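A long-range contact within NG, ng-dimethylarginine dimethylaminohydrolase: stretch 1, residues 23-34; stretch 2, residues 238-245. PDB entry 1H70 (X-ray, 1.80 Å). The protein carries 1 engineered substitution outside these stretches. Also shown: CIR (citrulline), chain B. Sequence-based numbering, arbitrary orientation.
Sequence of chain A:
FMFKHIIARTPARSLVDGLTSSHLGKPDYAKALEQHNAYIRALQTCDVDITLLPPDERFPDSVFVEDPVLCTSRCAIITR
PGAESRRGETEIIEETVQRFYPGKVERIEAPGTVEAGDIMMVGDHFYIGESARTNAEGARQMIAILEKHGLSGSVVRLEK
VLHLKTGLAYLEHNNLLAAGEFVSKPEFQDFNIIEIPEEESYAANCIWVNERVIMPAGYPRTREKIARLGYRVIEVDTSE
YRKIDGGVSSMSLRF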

# COMPACT_ATOMS: atom_id res chain seq x y z
N HIS A 23 -19.85 -3.41 0.86
CA HIS A 23 -21.02 -4.15 0.40
C HIS A 23 -21.11 -3.98 -1.13
O HIS A 23 -22.15 -3.58 -1.71
CB HIS A 23 -22.30 -3.69 1.14
CG HIS A 23 -22.24 -3.82 2.64
ND1 HIS A 23 -22.67 -4.94 3.32
CD2 HIS A 23 -21.78 -2.96 3.58
CE1 HIS A 23 -22.48 -4.77 4.62
NE2 HIS A 23 -21.95 -3.57 4.80
N LEU A 24 -20.00 -4.30 -1.79
CA LEU A 24 -19.89 -4.16 -3.23
C LEU A 24 -19.93 -5.48 -3.97
O LEU A 24 -19.61 -5.53 -5.16
CB LEU A 24 -18.59 -3.42 -3.58
CG LEU A 24 -18.55 -1.95 -3.17
CD1 LEU A 24 -17.11 -1.42 -3.08
CD2 LEU A 24 -19.38 -1.10 -4.11
N GLY A 25 -20.31 -6.54 -3.28
CA GLY A 25 -20.36 -7.88 -3.83
C GLY A 25 -19.09 -8.65 -3.51
O GLY A 25 -18.17 -8.07 -2.93
N LYS A 26 -19.04 -9.94 -3.85
CA LYS A 26 -17.84 -10.74 -3.59
C LYS A 26 -16.99 -10.81 -4.85
O LYS A 26 -17.52 -10.86 -5.97
CB LYS A 26 -18.18 -12.17 -3.16
N PRO A 27 -15.68 -10.83 -4.67
CA PRO A 27 -14.76 -10.91 -5.80
C PRO A 27 -15.03 -12.15 -6.65
O PRO A 27 -15.37 -13.21 -6.13
CB PRO A 27 -13.38 -11.04 -5.15
CG PRO A 27 -13.55 -10.52 -3.76
CD PRO A 27 -14.98 -10.78 -3.37
N ASP A 28 -14.88 -11.98 -7.96
CA ASP A 28 -14.99 -13.04 -8.95
C ASP A 28 -13.53 -13.43 -9.18
O ASP A 28 -12.73 -12.62 -9.66
CB ASP A 28 -15.69 -12.42 -10.16
CG ASP A 28 -15.40 -13.02 -11.54
OD1 ASP A 28 -14.69 -14.01 -11.78
OD2 ASP A 28 -15.92 -12.41 -12.52
N TYR A 29 -13.17 -14.64 -8.75
CA TYR A 29 -11.78 -15.07 -8.88
C TYR A 29 -11.19 -14.95 -10.29
O TYR A 29 -10.10 -14.37 -10.46
CB TYR A 29 -11.56 -16.49 -8.32
CG TYR A 29 -10.10 -16.89 -8.46
CD1 TYR A 29 -9.12 -16.17 -7.80
CD2 TYR A 29 -9.71 -17.95 -9.25
CE1 TYR A 29 -7.78 -16.50 -7.92
CE2 TYR A 29 -8.36 -18.30 -9.37
CZ TYR A 29 -7.41 -17.56 -8.70
OH TYR A 29 -6.06 -17.84 -8.79
N ALA A 30 -11.88 -15.44 -11.32
CA ALA A 30 -11.35 -15.37 -12.68
C ALA A 30 -11.08 -13.92 -13.11
O ALA A 30 -10.04 -13.61 -13.68
CB ALA A 30 -12.29 -16.06 -13.68
N LYS A 31 -12.03 -13.04 -12.82
CA LYS A 31 -11.86 -11.64 -13.16
C LYS A 31 -10.72 -10.99 -12.36
O LYS A 31 -9.95 -10.18 -12.89
CB LYS A 31 -13.19 -10.91 -12.94
CG LYS A 31 -13.16 -9.46 -13.34
CD LYS A 31 -14.59 -8.90 -13.30
CE LYS A 31 -14.58 -7.40 -13.58
NZ LYS A 31 -15.86 -6.76 -13.12
N ALA A 32 -10.56 -11.39 -11.10
CA ALA A 32 -9.49 -10.84 -10.25
C ALA A 32 -8.14 -11.24 -10.80
O ALA A 32 -7.19 -10.47 -10.75
CB ALA A 32 -9.62 -11.32 -8.83
N LEU A 33 -8.06 -12.47 -11.31
CA LEU A 33 -6.80 -12.95 -11.89
C LEU A 33 -6.43 -12.08 -13.09
O LEU A 33 -5.28 -11.67 -13.24
CB LEU A 33 -6.99 -14.41 -12.29
CG LEU A 33 -5.77 -15.24 -12.61
CD1 LEU A 33 -4.91 -15.38 -11.35
CD2 LEU A 33 -6.23 -16.61 -13.14
N GLU A 34 -7.41 -11.78 -13.93
CA GLU A 34 -7.13 -10.94 -15.10
C GLU A 34 -6.71 -9.54 -14.66
O GLU A 34 -5.84 -8.92 -15.27
CB GLU A 34 -8.33 -10.84 -16.04
CG GLU A 34 -8.77 -12.17 -16.64
CD GLU A 34 -7.82 -12.72 -17.70
OE1 GLU A 34 -7.26 -11.94 -18.49
OE2 GLU A 34 -7.64 -13.96 -17.75
C CIR B . -8.05 -6.62 4.53
O CIR B . -7.00 -6.70 5.25
OXT CIR B . -9.19 -6.34 5.08
CA CIR B . -7.94 -6.77 3.04
N CIR B . -9.20 -7.32 2.50
C3 CIR B . -7.62 -5.40 2.39
C4 CIR B . -6.20 -4.96 2.78
C5 CIR B . -5.91 -3.60 2.18
N6 CIR B . -4.53 -3.18 2.47
C7 CIR B . -3.93 -2.13 1.94
O7 CIR B . -4.48 -1.38 1.13
N8 CIR B . -2.66 -1.87 2.31
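Stretch 2, residues 238-245: TSEYRKID

Stretch 2 lies against stretch 1 as a short helix and the turn that follows it, held mainly by polar bonds centred on Glu-240 and flanked by packing of Leu-24, Pro-27 and Ala-32, across a sequence separation of at least 208 residues. The two segments run in opposite directions: Leu-24 lies nearest Lys-243 (CA to CA 5.2 Å), whereas the later Pro-27 lies nearest Glu-240 (CA to CA 4.9 Å). Stretch 1 is a loop up to Asp-28 and helical from Tyr-29 onward; in stretch 2 a short helix begins at Ser-239, and a type I turn spans Arg-242 to Asp-245. Together they bury 614 Å².

Glu-240 points its CA-to-CB bond toward stretch 1, and its carboxylate meets the start of the opposing helix. Glu-240 OE1 accepts from Asp-28 N at 2.9 Å, while Glu-240 OE2 forms a salt bridge with Lys-31 NZ at 3.3 Å, in which the hydrogen bond is weak. A carboxylate suits this buried place because its two oxygens can satisfy several donors at once: within stretch 2, Glu-240 OE1 also takes a salt bridge from Lys-243 NZ at 2.7 Å, and Glu-240 OE2 accepts from Ser-239 OG at 2.8 Å. Asp-28 itself caps its helix, its OD1 accepting from the N of Lys-31 at 3.0 Å.

Lys-243 lays its extended aliphatic chain along the loop, with CD 3.7 Å from N of Pro-27, and its NZ donates to O of Lys-26 at 3.2 Å. A long chain ending in an ammonium can thus pack and bond together. Beside it, water 1 accepts from N of Leu-24 (2.6 Å) and donates to O of Gly-25 (2.6 Å) and O of Lys-243 (2.9 Å), bridging the two backbones. Gly-25 has a positive phi of 96°, and at its backbone angles a CB would be jammed against the preceding carbonyl oxygen.

Apolar contacts complete the fit. CG of Pro-27 touches CG2 of Ile-244 at 3.7 Å. Tyr-241 comes close to the small side chain of Ala-32, whose CB is 3.9 Å from Tyr-241 CZ; the tyrosine OH then donates to O of Ala-32 at 2.8 Å, near the ring plane. Separately, the leucine methyl CD1 of Leu-24 lies over one flat face of the Arg-242 guanidinium, with Leu-24 CD2 3.5 Å from Arg-242 NH1. Near the end of stretch 2, O of Ile-244 accepts from N of the bound citrulline at 2.8 Å, so the segment packed on stretch 1 also contributes to the ligand site.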

# COMPACT_ATOMS: atom_id res chain seq x y z
N THR A 238 -9.26 -2.34 -11.08
CA THR A 238 -9.05 -3.15 -9.87
C THR A 238 -10.38 -3.37 -9.13
O THR A 238 -10.40 -3.56 -7.92
CB THR A 238 -8.03 -2.53 -8.89
OG1 THR A 238 -8.47 -1.22 -8.45
CG2 THR A 238 -6.65 -2.33 -9.52
N SER A 239 -11.48 -3.38 -9.86
CA SER A 239 -12.80 -3.51 -9.26
C SER A 239 -12.96 -4.71 -8.33
O SER A 239 -13.67 -4.62 -7.33
CB SER A 239 -13.87 -3.56 -10.35
OG SER A 239 -13.92 -4.85 -10.94
N GLU A 240 -12.31 -5.82 -8.63
CA GLU A 240 -12.46 -7.01 -7.77
C GLU A 240 -11.72 -6.84 -6.45
O GLU A 240 -12.12 -7.42 -5.44
CB GLU A 240 -12.01 -8.26 -8.52
CG GLU A 240 -12.85 -8.54 -9.77
CD GLU A 240 -14.35 -8.36 -9.54
OE1 GLU A 240 -15.03 -9.22 -8.93
OE2 GLU A 240 -14.86 -7.32 -10.01
N TYR A 241 -10.68 -6.01 -6.44
CA TYR A 241 -9.97 -5.75 -5.18
C TYR A 241 -10.69 -4.69 -4.36
O TYR A 241 -10.67 -4.73 -3.12
CB TYR A 241 -8.49 -5.47 -5.44
CG TYR A 241 -7.89 -6.65 -6.17
CD1 TYR A 241 -7.73 -6.64 -7.55
CD2 TYR A 241 -7.55 -7.80 -5.48
CE1 TYR A 241 -7.21 -7.74 -8.21
CE2 TYR A 241 -7.02 -8.90 -6.11
CZ TYR A 241 -6.86 -8.88 -7.48
OH TYR A 241 -6.35 -9.98 -8.13
N ARG A 242 -11.35 -3.75 -5.03
CA ARG A 242 -12.15 -2.73 -4.37
C ARG A 242 -13.21 -3.36 -3.47
O ARG A 242 -13.52 -2.87 -2.36
CB ARG A 242 -12.79 -1.77 -5.40
CG ARG A 242 -13.70 -0.72 -4.76
CD ARG A 242 -14.13 0.35 -5.76
NE ARG A 242 -15.19 1.21 -5.22
CZ ARG A 242 -16.49 1.13 -5.51
NH1 ARG A 242 -16.97 0.20 -6.35
NH2 ARG A 242 -17.34 2.00 -4.95
N LYS A 243 -13.76 -4.50 -3.92
CA LYS A 243 -14.76 -5.24 -3.16
C LYS A 243 -14.25 -5.69 -1.79
O LYS A 243 -15.05 -5.87 -0.88
CB LYS A 243 -15.23 -6.48 -3.91
CG LYS A 243 -16.10 -6.16 -5.11
CD LYS A 243 -16.33 -7.42 -5.97
CE LYS A 243 -17.19 -7.08 -7.18
NZ LYS A 243 -17.42 -8.32 -7.98
N ILE A 244 -12.94 -5.92 -1.68
CA ILE A 244 -12.35 -6.33 -0.41
C ILE A 244 -11.37 -5.26 0.08
O ILE A 244 -10.30 -5.56 0.61
CB ILE A 244 -11.76 -7.77 -0.43
CG1 ILE A 244 -10.76 -7.95 -1.58
CG2 ILE A 244 -12.91 -8.80 -0.50
CD1 ILE A 244 -10.14 -9.37 -1.65
N ASP A 245 -11.76 -4.00 -0.11
CA ASP A 245 -11.05 -2.83 0.42
C ASP A 245 -9.57 -2.70 0.09
O ASP A 245 -8.80 -2.23 0.93
CB ASP A 245 -11.17 -2.82 1.96
CG ASP A 245 -12.60 -2.78 2.48
OD1 ASP A 245 -13.50 -2.27 1.77
OD2 ASP A 245 -12.88 -3.27 3.61
O HOH W 1 -17.91 -5.89 -1.49
O HOH W 2 -14.96 -4.07 -13.78